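Local structure of uncharacterized protein (Aeropyrum pernix, 3P1Z) at residues Glu5-Cys11 with Gly64-Gly68; Pro49-Ala53 with Val75-Leu81; Tyr117-Val121 with Leu133-Ser137; Leu120-Glu124 with Ile151-Thr155; His145-Val149 with Tyr160-Arg164. The protein forms, together with a second kind of chain, the heterotetrameric RNA splicing endonuclease that cleaves introns from precursor tRNA. Residues are numbered along the deposited sequence.

Interaction 1 is the surface contact of the five, a polar meeting of loops held by charged side chains and backbone groups. Interaction 2, about 18 Å away between centres, is buried and packed through apolar side chains, joining two helices of the N-terminal half. The other three share the mixed sheet of the C-terminal half and are all buried. Interactions 3 and 4 both start from strand 115-123, which meets helix 130-142 in the first and strand 146-152 in the second; interaction 5 pairs strand 146-152 with strand 158-166. Interactions 3 and 5 touch, centres 6 Å apart. Ladder bonds dominate interaction 5, aromatic packing interaction 3, and interaction 4 adds a salt bridge to its ladder.

Interaction 1 (Glu5-Cys11 with Gly64-Gly68); sequences EGEVAGC and GETRG
The best-aligned bond runs from the backbone N of E7 to OE2 of E65, 3.2 Å long with an N-H...O angle of 177°; a weak one goes from E7 N to E65 OE1 (3.4 Å). E65 gets there with chi1 and chi2 both m. R67, in an m, t, t conformation with chi4 near 180°, reaches two carbonyls: its NH2 is a very short 2.3 Å from A9 O, its NH1 bonds weakly to A9 O (2.7 Å), and R67 NH2 bonds weakly to E7 O (3.4 Å). The position of A9 O is uncertain, so little rests on the short value. The guanidinium is sandwiched. E7, with chi1 and chi2 t, sets its carboxylate over one face in a long salt bridge (OE2 to R67 NE, 3.6 Å), while C11 SG covers the opposite face, 3.7 Å from R67 CZ. Neither backbone is regular; CA atoms are 6.4 Å apart for E7-E65 and 8.4 Å for C11-R67. V8-C11 forms a type II beta turn with G10 at phi 98°, and C11 is disulfide-bonded to C62. One arginine thus serves a turn carbonyl (A9 O), more weakly the E7 carbonyl before it, a carboxylate and a disulfide sulfur, tying the N-terminal segment to the loop before helix 68-79 by mainly polar means.

Interaction 2 (Pro49-Ala53 with Val75-Leu81); sequences PLEAA and VIAGLGL
Two helices of the N-terminal, SEN2-like part of the chain pack here as a near-antiparallel pair: the axes of segments 49-53 and 75-79 approach to 9.7 Å with 150° between their N-to-C directions. P49 opens its helix, its O accepting the bond from A53 N (2.9 Å). Its ring (C-gamma exo) faces the other helix, with CB 3.5 Å from L79 CD1 and 3.8 Å from L81 CD1, and its carbonyl O lies 3.4 Å from V75 CG1. L50 starts out away from the partner, but its m, t side chain swings back to place CD2 3.6 Å from L81 CD1. L81 is delivered by a Schellman motif that ends helix 68-79: G80 takes phi 74°, while G80 N bonds to A77 O and L81 N to I76 O, both at 2.9 Å. E51 is out of reach and turns to Y89 and R93 of helix 83-95. A52 puts CB 4.2 Å from V75 CG1, and V22 of strand 21-26 touches both residues. A53 makes the closest backbone approach, 5.7 Å from CA to the V75 CA. Its CB is 4.3 Å from V75 CG1 (chi1 t) and 3.8 Å from I76 CG1.

Interaction 3 (Tyr117-Val121 with Leu133-Ser137); sequences YEVLV and LVEWS
This is a buried strand-on-helix contact in which helix 130-142 covers one face of the mixed sheet over strand 115-123. The axes of segments 117-121 and 133-137 run nearly antiparallel, 158° apart, and approach to 10.9 Å; CA atoms are 8.6 Å apart for L120-W136 and 9.1 Å for E118-S137. W136 fills the gap. With chi1 at 166° (t) and chi2 at 80°, its indole slides under L120, whose CB sits 3.9 Å from the centroid of the W136 six-membered ring, 24° off the normal, a CH-pi contact over the ring face. The helix belongs to the beta-alpha-beta crossover of the catalytic-type C-terminal domain, linking strand 115-123 to its parallel neighbour 146-152. L120 (t, p) also extends CD2 to 4.4 Å from L133 CD1. E118, extended with chi1 and chi2 t, brings OE1 2.7 Å from W136 NE1, while its OE2 forms a salt bridge with R104. V119 and V121 lie on the sheet face away from helix 130-142, where V121 meets V88 of helix 83-95.

Interaction 4 (Leu120-Glu124 with Ile151-Thr155); sequences LVLSE and IVDRT
E124 carries the side-chain chemistry of this contact. Its chi1 and chi2 are both t and chi3 is 167°, so the extended carboxylate spans to R154 and grips it at two points: OE2 of E124 accepts from the backbone N of R154 (2.9 Å, 159°), and OE1 of E124 forms a salt bridge with NH1 of R154 (2.9 Å), lying at the guanidinium edge. R154 achieves this with chi1 p and chi2 and chi3 t; its NH2 is bonded to the backbone of a neighbouring tRNA-splicing endonuclease chain, and a basic side chain of that chain also pairs with E124 OE1. D153, chi1 p, turns OD2 back to L157 N within its own turn. These groups sit just past the carboxyl ends of strands 115-123 and 146-152, parallel neighbours in the mixed sheet of the catalytic-type C-terminal domain, 115-123 being its central strand. L122 pairs with I151 (CA-CA 5.0 Å) and S123 with V152 (5.2 Å); V152 N donates to L122 O at 3.0 Å, and E124 N donates weakly to V152 O at 3.3 Å. L122 (m, t) and I151 (chi1 m, chi2 131°) share a face, CD1 of L122 being 4.5 Å from CG1 of I151. On the other face V121 CG1 is 4.4 Å from V152 CG2, both valines having chi1 t and touching V88, while S123 OG bonds to D84 of helix 83-95.

Interaction 5 (His145-Val149 with Tyr160-Arg164); sequences HSPIV and YYEAR
Strands 146-152 and 158-166 form an antiparallel beta hairpin, and the short axes of 146-149 and 160-164 come within 4.5 Å with 137° between their directions, well short of 180°. V149 and Y161 are a hydrogen-bonded pair, CA-CA 5.1 Å: V149 N donates to Y161 O (2.7 Å) and Y161 N to V149 O (2.9 Å). I148 and E162 are a non-hydrogen-bonded pair, with I148 CA 4.5 Å from E162 CA. Next along, A163 N donates to P147 O (2.8 Å, 169°), a bond that P147 cannot return because proline has no N-H. CA-H...O contacts join E162 CA to P147 O (3.3 Å) and Y160 CA to V149 O (3.4 Å). On one face I148, m for both chi angles, sets CD1 4.0 Å from E162 CB; its CG2 is 4.2 Å from Y160 CD1, and Y160 OH bonds to D91. On the other face V149, its chi1 an off-rotamer 101°, places CG1 3.8 Å from Y161 CB, near the plane of the Y161 ring at its edge. P147 packs on W136 of helix 130-142. Strand 158-166 is outermost within this chain, but Y161, E162 and R164 pair antiparallel with a strand of a tRNA-splicing endonuclease chain. Backbone bonding on both edges of one strand thus carries the sheet across the subunit interface, with Y161 meeting an aromatic side chain of that other chain.

Interaction 1 (Glu5-Cys11 with Gly64-Gly68)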
# COMPACT_ATOMS: atom_id res chain seq x y z
N GLU A 5 -0.07 -54.62 17.34
CA GLU A 5 0.36 -54.61 15.95
C GLU A 5 0.85 -53.22 15.54
O GLU A 5 0.09 -52.26 15.53
CB GLU A 5 -0.76 -55.08 15.01
CG GLU A 5 -1.53 -56.32 15.47
CD GLU A 5 -0.64 -57.52 15.76
OE1 GLU A 5 0.26 -57.81 14.93
OE2 GLU A 5 -0.86 -58.18 16.81
N GLY A 6 2.14 -53.13 15.22
CA GLY A 6 2.69 -51.90 14.67
C GLY A 6 1.99 -51.59 13.36
O GLY A 6 1.58 -52.50 12.64
N GLU A 7 1.83 -50.30 13.06
CA GLU A 7 1.21 -49.88 11.80
C GLU A 7 2.29 -49.46 10.79
O GLU A 7 2.70 -48.29 10.74
CB GLU A 7 0.24 -48.72 12.07
CG GLU A 7 -0.74 -48.39 10.93
CD GLU A 7 -1.65 -47.21 11.26
OE1 GLU A 7 -2.81 -47.20 10.79
OE2 GLU A 7 -1.20 -46.30 12.00
N VAL A 8 2.75 -50.42 9.98
CA VAL A 8 3.83 -50.17 9.02
C VAL A 8 3.32 -50.08 7.58
O VAL A 8 4.07 -49.73 6.67
CB VAL A 8 4.96 -51.25 9.12
CG1 VAL A 8 5.36 -51.48 10.58
CG2 VAL A 8 4.55 -52.56 8.46
N ALA A 9 2.04 -50.40 7.38
CA ALA A 9 1.40 -50.34 6.06
C ALA A 9 1.27 -48.90 5.55
O ALA A 9 0.70 -48.04 6.23
CB ALA A 9 0.02 -51.03 6.10
N GLY A 10 1.80 -48.62 4.36
CA GLY A 10 1.66 -47.30 3.76
C GLY A 10 2.85 -46.36 3.93
O GLY A 10 3.02 -45.42 3.15
N CYS A 11 3.66 -46.59 4.96
CA CYS A 11 4.90 -45.84 5.16
C CYS A 11 5.98 -46.48 4.30
O CYS A 11 5.97 -47.70 4.11
CB CYS A 11 5.31 -45.88 6.62
SG CYS A 11 3.94 -46.23 7.75
N GLY A 64 6.92 -43.36 14.56
CA GLY A 64 6.35 -44.27 15.55
C GLY A 64 5.00 -44.75 15.07
O GLY A 64 4.90 -45.34 13.99
N GLU A 65 3.97 -44.49 15.87
CA GLU A 65 2.59 -44.78 15.49
C GLU A 65 1.90 -43.54 14.94
O GLU A 65 0.70 -43.56 14.64
CB GLU A 65 1.81 -45.33 16.68
CG GLU A 65 2.07 -46.80 16.93
CD GLU A 65 1.93 -47.62 15.66
OE1 GLU A 65 0.77 -47.84 15.21
OE2 GLU A 65 2.97 -48.06 15.11
N THR A 66 2.66 -42.46 14.80
CA THR A 66 2.11 -41.20 14.33
C THR A 66 2.35 -41.03 12.83
O THR A 66 3.45 -41.28 12.34
CB THR A 66 2.70 -40.01 15.10
OG1 THR A 66 2.49 -40.20 16.50
CG2 THR A 66 2.04 -38.71 14.67
N ARG A 67 1.32 -40.63 12.10
CA ARG A 67 1.45 -40.45 10.66
C ARG A 67 1.19 -39.02 10.19
O ARG A 67 0.71 -38.17 10.95
CB ARG A 67 0.54 -41.40 9.90
CG ARG A 67 0.83 -42.86 10.11
CD ARG A 67 0.42 -43.63 8.86
NE ARG A 67 0.54 -45.08 9.06
CZ ARG A 67 0.26 -45.99 8.13
NH1 ARG A 67 -0.15 -45.61 6.92
NH2 ARG A 67 0.41 -47.27 8.42
N GLY A 68 1.52 -38.78 8.93
CA GLY A 68 1.18 -37.55 8.24
C GLY A 68 1.43 -36.28 9.03
O GLY A 68 2.37 -36.18 9.81

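Interaction 2 (Pro49-Ala53 with Val75-Leu81)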
# COMPACT_ATOMS: atom_id res chain seq x y z
N PRO A 49 15.85 -32.50 9.80
CA PRO A 49 14.59 -32.15 10.47
C PRO A 49 13.49 -31.66 9.54
O PRO A 49 12.33 -32.00 9.74
CB PRO A 49 15.01 -31.04 11.43
CG PRO A 49 16.41 -31.34 11.76
CD PRO A 49 17.01 -31.92 10.50
N LEU A 50 13.84 -30.85 8.55
CA LEU A 50 12.81 -30.36 7.64
C LEU A 50 12.46 -31.48 6.69
O LEU A 50 11.29 -31.75 6.46
CB LEU A 50 13.26 -29.10 6.90
CG LEU A 50 13.54 -27.87 7.79
CD1 LEU A 50 14.47 -26.91 7.10
CD2 LEU A 50 12.27 -27.16 8.26
N GLU A 51 13.47 -32.15 6.15
CA GLU A 51 13.18 -33.26 5.26
C GLU A 51 12.30 -34.29 5.98
O GLU A 51 11.49 -34.99 5.37
CB GLU A 51 14.47 -33.90 4.75
CG GLU A 51 14.24 -34.75 3.52
CD GLU A 51 13.50 -34.00 2.43
OE1 GLU A 51 13.66 -32.77 2.35
OE2 GLU A 51 12.76 -34.65 1.66
N ALA A 52 12.45 -34.32 7.30
CA ALA A 52 11.78 -35.29 8.16
C ALA A 52 10.34 -34.89 8.42
O ALA A 52 9.44 -35.72 8.48
CB ALA A 52 12.54 -35.42 9.47
N ALA A 53 10.15 -33.58 8.59
CA ALA A 53 8.81 -33.03 8.69
C ALA A 53 8.13 -33.19 7.34
O ALA A 53 6.93 -33.47 7.28
CB ALA A 53 8.86 -31.56 9.10
N VAL A 75 7.76 -33.49 14.64
CA VAL A 75 9.11 -33.10 14.36
C VAL A 75 9.21 -31.58 14.49
O VAL A 75 10.07 -31.07 15.22
CB VAL A 75 9.53 -33.58 12.95
CG1 VAL A 75 10.92 -33.10 12.58
CG2 VAL A 75 9.44 -35.10 12.87
N ILE A 76 8.30 -30.88 13.83
CA ILE A 76 8.34 -29.41 13.77
C ILE A 76 8.36 -28.75 15.13
O ILE A 76 9.27 -27.99 15.45
CB ILE A 76 7.14 -28.85 13.00
CG1 ILE A 76 7.35 -29.01 11.50
CG2 ILE A 76 6.94 -27.39 13.35
CD1 ILE A 76 6.20 -28.50 10.68
N ALA A 77 7.34 -29.02 15.94
CA ALA A 77 7.33 -28.50 17.29
C ALA A 77 8.54 -29.06 18.02
O ALA A 77 9.34 -28.31 18.58
CB ALA A 77 6.05 -28.90 18.01
N GLY A 78 8.69 -30.38 17.96
CA GLY A 78 9.66 -31.08 18.78
C GLY A 78 11.05 -30.49 18.70
O GLY A 78 11.68 -30.20 19.73
N LEU A 79 11.51 -30.31 17.46
CA LEU A 79 12.88 -29.89 17.19
C LEU A 79 13.03 -28.38 17.21
O LEU A 79 14.13 -27.85 17.04
CB LEU A 79 13.34 -30.46 15.83
CG LEU A 79 13.36 -32.00 15.76
CD1 LEU A 79 13.77 -32.50 14.38
CD2 LEU A 79 14.29 -32.58 16.81
N GLY A 80 11.92 -27.68 17.44
CA GLY A 80 11.94 -26.23 17.47
C GLY A 80 12.07 -25.58 16.11
O GLY A 80 12.72 -24.55 15.97
N LEU A 81 11.45 -26.17 15.09
CA LEU A 81 11.46 -25.57 13.75
C LEU A 81 10.48 -24.40 13.63
O LEU A 81 9.79 -24.05 14.58
CB LEU A 81 11.15 -26.62 12.69
CG LEU A 81 12.15 -27.77 12.71
CD1 LEU A 81 11.95 -28.72 11.52
CD2 LEU A 81 13.55 -27.20 12.73

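Interaction 3 (Tyr117-Val121 with Leu133-Ser137)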
# COMPACT_ATOMS: atom_id res chain seq x y z
N TYR A 117 20.15 -20.59 -5.15
CA TYR A 117 19.09 -19.66 -4.80
C TYR A 117 18.93 -19.55 -3.29
O TYR A 117 18.76 -20.54 -2.60
CB TYR A 117 17.78 -20.15 -5.42
CG TYR A 117 17.64 -19.86 -6.90
CD1 TYR A 117 17.06 -18.67 -7.33
CD2 TYR A 117 18.07 -20.76 -7.86
CE1 TYR A 117 16.91 -18.39 -8.67
CE2 TYR A 117 17.92 -20.49 -9.21
CZ TYR A 117 17.35 -19.30 -9.61
OH TYR A 117 17.20 -19.01 -10.95
N GLU A 118 18.99 -18.34 -2.77
CA GLU A 118 18.90 -18.16 -1.33
C GLU A 118 17.56 -17.55 -0.99
O GLU A 118 17.27 -16.42 -1.39
CB GLU A 118 20.04 -17.27 -0.84
CG GLU A 118 19.93 -16.85 0.61
CD GLU A 118 21.15 -16.08 1.08
OE1 GLU A 118 20.98 -15.04 1.75
OE2 GLU A 118 22.28 -16.51 0.76
N VAL A 119 16.73 -18.27 -0.25
CA VAL A 119 15.38 -17.80 0.03
C VAL A 119 15.24 -17.36 1.47
O VAL A 119 15.51 -18.11 2.39
CB VAL A 119 14.28 -18.84 -0.30
CG1 VAL A 119 12.89 -18.21 -0.15
CG2 VAL A 119 14.47 -19.42 -1.70
N LEU A 120 14.79 -16.12 1.66
CA LEU A 120 14.51 -15.62 2.99
C LEU A 120 13.03 -15.78 3.22
O LEU A 120 12.24 -15.38 2.37
CB LEU A 120 14.92 -14.16 3.10
CG LEU A 120 14.67 -13.46 4.43
CD1 LEU A 120 15.58 -14.00 5.50
CD2 LEU A 120 14.89 -11.98 4.27
N VAL A 121 12.67 -16.38 4.35
CA VAL A 121 11.27 -16.62 4.71
C VAL A 121 10.80 -15.53 5.66
O VAL A 121 11.38 -15.33 6.71
CB VAL A 121 11.08 -17.99 5.39
CG1 VAL A 121 9.60 -18.30 5.61
CG2 VAL A 121 11.72 -19.09 4.58
N LEU A 133 16.60 -5.94 4.80
CA LEU A 133 16.27 -6.48 3.51
C LEU A 133 17.36 -6.15 2.50
O LEU A 133 17.60 -6.90 1.56
CB LEU A 133 14.95 -5.90 3.05
CG LEU A 133 14.31 -6.67 1.93
CD1 LEU A 133 14.10 -8.10 2.38
CD2 LEU A 133 13.00 -6.01 1.57
N VAL A 134 18.03 -5.03 2.70
CA VAL A 134 19.04 -4.62 1.75
C VAL A 134 20.37 -5.32 2.02
O VAL A 134 20.97 -5.88 1.11
CB VAL A 134 19.19 -3.09 1.68
CG1 VAL A 134 20.25 -2.72 0.68
CG2 VAL A 134 17.86 -2.46 1.30
N GLU A 135 20.81 -5.33 3.27
CA GLU A 135 22.05 -6.01 3.66
C GLU A 135 21.96 -7.54 3.44
O GLU A 135 22.97 -8.20 3.17
CB GLU A 135 22.43 -5.68 5.11
CG GLU A 135 22.30 -4.19 5.46
CD GLU A 135 22.65 -3.85 6.92
OE1 GLU A 135 23.17 -4.74 7.63
OE2 GLU A 135 22.39 -2.69 7.35
N TRP A 136 20.76 -8.09 3.57
CA TRP A 136 20.58 -9.50 3.31
C TRP A 136 20.76 -9.79 1.83
O TRP A 136 21.54 -10.66 1.45
CB TRP A 136 19.22 -10.00 3.80
CG TRP A 136 18.94 -11.33 3.23
CD1 TRP A 136 19.43 -12.54 3.67
CD2 TRP A 136 18.17 -11.61 2.05
NE1 TRP A 136 18.98 -13.55 2.84
CE2 TRP A 136 18.22 -13.01 1.86
CE3 TRP A 136 17.45 -10.81 1.17
CZ2 TRP A 136 17.56 -13.62 0.78
CZ3 TRP A 136 16.80 -11.41 0.12
CH2 TRP A 136 16.85 -12.81 -0.07
N SER A 137 20.05 -9.03 0.99
CA SER A 137 20.14 -9.17 -0.47
C SER A 137 21.56 -8.94 -0.94
O SER A 137 22.08 -9.69 -1.77
CB SER A 137 19.22 -8.18 -1.18
OG SER A 137 19.51 -8.13 -2.57

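Interaction 4 (Leu120-Glu124 with Ile151-Thr155)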
# COMPACT_ATOMS: atom_id res chain seq x y z
N LEU A 120 14.79 -16.12 1.66
CA LEU A 120 14.51 -15.62 2.99
C LEU A 120 13.03 -15.78 3.22
O LEU A 120 12.24 -15.38 2.37
CB LEU A 120 14.92 -14.16 3.10
CG LEU A 120 14.67 -13.46 4.43
CD1 LEU A 120 15.58 -14.00 5.50
CD2 LEU A 120 14.89 -11.98 4.27
N VAL A 121 12.67 -16.38 4.35
CA VAL A 121 11.27 -16.62 4.71
C VAL A 121 10.80 -15.53 5.66
O VAL A 121 11.38 -15.33 6.71
CB VAL A 121 11.08 -17.99 5.39
CG1 VAL A 121 9.60 -18.30 5.61
CG2 VAL A 121 11.72 -19.09 4.58
N LEU A 122 9.73 -14.84 5.28
CA LEU A 122 9.16 -13.78 6.11
C LEU A 122 7.68 -14.05 6.33
O LEU A 122 7.03 -14.64 5.48
CB LEU A 122 9.33 -12.42 5.43
CG LEU A 122 10.75 -12.07 4.98
CD1 LEU A 122 10.71 -10.92 3.98
CD2 LEU A 122 11.60 -11.72 6.17
N SER A 123 7.16 -13.60 7.47
CA SER A 123 5.80 -13.92 7.90
C SER A 123 4.97 -12.69 8.30
O SER A 123 5.27 -12.01 9.28
CB SER A 123 5.85 -14.87 9.10
OG SER A 123 6.97 -15.75 9.03
N GLU A 124 3.90 -12.42 7.56
CA GLU A 124 2.98 -11.35 7.93
C GLU A 124 2.90 -11.26 9.44
O GLU A 124 2.75 -12.27 10.11
CB GLU A 124 1.60 -11.64 7.36
CG GLU A 124 0.52 -10.69 7.81
CD GLU A 124 -0.77 -10.87 7.04
OE1 GLU A 124 -1.80 -10.34 7.47
OE2 GLU A 124 -0.76 -11.55 6.00
N ILE A 151 7.21 -14.78 1.04
CA ILE A 151 6.32 -14.24 2.03
C ILE A 151 5.13 -15.15 2.23
O ILE A 151 4.42 -15.50 1.29
CB ILE A 151 5.86 -12.84 1.67
CG1 ILE A 151 7.09 -11.94 1.58
CG2 ILE A 151 4.86 -12.32 2.72
CD1 ILE A 151 7.13 -11.11 0.35
N VAL A 152 4.93 -15.54 3.47
CA VAL A 152 3.82 -16.38 3.82
C VAL A 152 2.85 -15.49 4.55
O VAL A 152 3.17 -15.00 5.62
CB VAL A 152 4.28 -17.53 4.74
CG1 VAL A 152 3.13 -18.51 5.01
CG2 VAL A 152 5.47 -18.24 4.12
N ASP A 153 1.68 -15.26 3.98
CA ASP A 153 0.72 -14.42 4.68
C ASP A 153 0.07 -15.13 5.88
O ASP A 153 0.27 -16.33 6.13
CB ASP A 153 -0.35 -13.87 3.73
CG ASP A 153 -1.54 -14.82 3.55
OD1 ASP A 153 -2.67 -14.36 3.29
OD2 ASP A 153 -1.34 -16.03 3.65
N ARG A 154 -0.71 -14.35 6.61
CA ARG A 154 -1.27 -14.78 7.88
C ARG A 154 -2.09 -16.05 7.74
O ARG A 154 -2.38 -16.68 8.75
CB ARG A 154 -2.11 -13.66 8.48
CG ARG A 154 -3.51 -13.52 7.93
CD ARG A 154 -4.20 -12.35 8.62
NE ARG A 154 -5.45 -11.91 8.01
CZ ARG A 154 -5.53 -11.14 6.93
NH1 ARG A 154 -4.42 -10.73 6.32
NH2 ARG A 154 -6.70 -10.78 6.44
N THR A 155 -2.43 -16.43 6.52
CA THR A 155 -3.31 -17.57 6.33
C THR A 155 -2.55 -18.80 5.87
O THR A 155 -3.04 -19.92 6.01
CB THR A 155 -4.47 -17.25 5.37
OG1 THR A 155 -4.06 -17.45 4.02
CG2 THR A 155 -4.96 -15.83 5.56

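Interaction 5 (His145-Val149 with Tyr160-Arg164)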
# COMPACT_ATOMS: atom_id res chain seq x y z
N HIS A 145 24.50 -16.18 -4.55
CA HIS A 145 23.14 -16.70 -4.59
C HIS A 145 22.24 -15.62 -5.18
O HIS A 145 22.50 -14.42 -5.03
CB HIS A 145 22.61 -17.09 -3.20
CG HIS A 145 23.55 -17.93 -2.39
ND1 HIS A 145 24.45 -18.79 -2.96
CD2 HIS A 145 23.69 -18.06 -1.05
CE1 HIS A 145 25.13 -19.41 -2.01
NE2 HIS A 145 24.69 -18.98 -0.84
N SER A 146 21.18 -16.04 -5.86
CA SER A 146 20.16 -15.12 -6.33
C SER A 146 19.21 -14.87 -5.18
O SER A 146 18.62 -15.80 -4.64
CB SER A 146 19.39 -15.72 -7.49
OG SER A 146 20.28 -16.33 -8.41
N PRO A 147 19.03 -13.59 -4.81
CA PRO A 147 18.27 -13.25 -3.60
C PRO A 147 16.77 -13.52 -3.74
O PRO A 147 16.07 -12.82 -4.47
CB PRO A 147 18.52 -11.74 -3.45
CG PRO A 147 19.42 -11.34 -4.60
CD PRO A 147 19.29 -12.40 -5.63
N ILE A 148 16.26 -14.53 -3.05
CA ILE A 148 14.83 -14.79 -3.13
C ILE A 148 14.13 -14.44 -1.83
O ILE A 148 14.71 -14.57 -0.75
CB ILE A 148 14.53 -16.23 -3.59
CG1 ILE A 148 15.16 -16.48 -4.97
CG2 ILE A 148 13.02 -16.50 -3.63
CD1 ILE A 148 14.57 -15.63 -6.08
N VAL A 149 12.90 -13.96 -1.94
CA VAL A 149 12.09 -13.65 -0.77
C VAL A 149 10.76 -14.42 -0.86
O VAL A 149 10.04 -14.36 -1.86
CB VAL A 149 11.89 -12.12 -0.60
CG1 VAL A 149 10.51 -11.69 -1.09
CG2 VAL A 149 12.08 -11.72 0.83
N TYR A 160 6.54 -15.69 -3.99
CA TYR A 160 7.98 -15.66 -4.21
C TYR A 160 8.38 -14.45 -5.04
O TYR A 160 7.76 -14.13 -6.05
CB TYR A 160 8.44 -16.94 -4.90
CG TYR A 160 8.36 -18.18 -4.03
CD1 TYR A 160 9.31 -18.42 -3.04
CD2 TYR A 160 7.36 -19.11 -4.22
CE1 TYR A 160 9.26 -19.56 -2.25
CE2 TYR A 160 7.29 -20.26 -3.44
CZ TYR A 160 8.24 -20.47 -2.46
OH TYR A 160 8.17 -21.60 -1.68
N TYR A 161 9.43 -13.77 -4.59
CA TYR A 161 9.96 -12.60 -5.29
C TYR A 161 11.48 -12.57 -5.23
O TYR A 161 12.07 -12.64 -4.16
CB TYR A 161 9.42 -11.32 -4.67
CG TYR A 161 7.93 -11.14 -4.81
CD1 TYR A 161 7.36 -10.74 -6.02
CD2 TYR A 161 7.08 -11.37 -3.74
CE1 TYR A 161 5.99 -10.58 -6.15
CE2 TYR A 161 5.71 -11.21 -3.86
CZ TYR A 161 5.17 -10.82 -5.07
OH TYR A 161 3.80 -10.65 -5.19
N GLU A 162 12.10 -12.48 -6.39
CA GLU A 162 13.50 -12.11 -6.45
C GLU A 162 13.62 -10.71 -5.90
O GLU A 162 12.81 -9.85 -6.22
CB GLU A 162 13.97 -12.11 -7.90
CG GLU A 162 15.46 -12.09 -8.07
CD GLU A 162 15.90 -12.75 -9.36
OE1 GLU A 162 17.12 -12.78 -9.60
OE2 GLU A 162 15.03 -13.25 -10.11
N ALA A 163 14.62 -10.48 -5.06
CA ALA A 163 14.91 -9.14 -4.55
C ALA A 163 16.39 -8.79 -4.76
O ALA A 163 17.24 -9.22 -3.99
CB ALA A 163 14.52 -9.03 -3.08
N ARG A 164 16.69 -8.01 -5.79
CA ARG A 164 18.08 -7.70 -6.13
C ARG A 164 18.50 -6.30 -5.72
O ARG A 164 17.92 -5.32 -6.17
CB ARG A 164 18.33 -7.92 -7.63
CG ARG A 164 18.53 -9.40 -7.96
CD ARG A 164 18.76 -9.67 -9.44
NE ARG A 164 19.65 -8.69 -10.05
CZ ARG A 164 19.23 -7.64 -10.75
NH1 ARG A 164 17.93 -7.45 -10.94
NH2 ARG A 164 20.11 -6.80 -11.28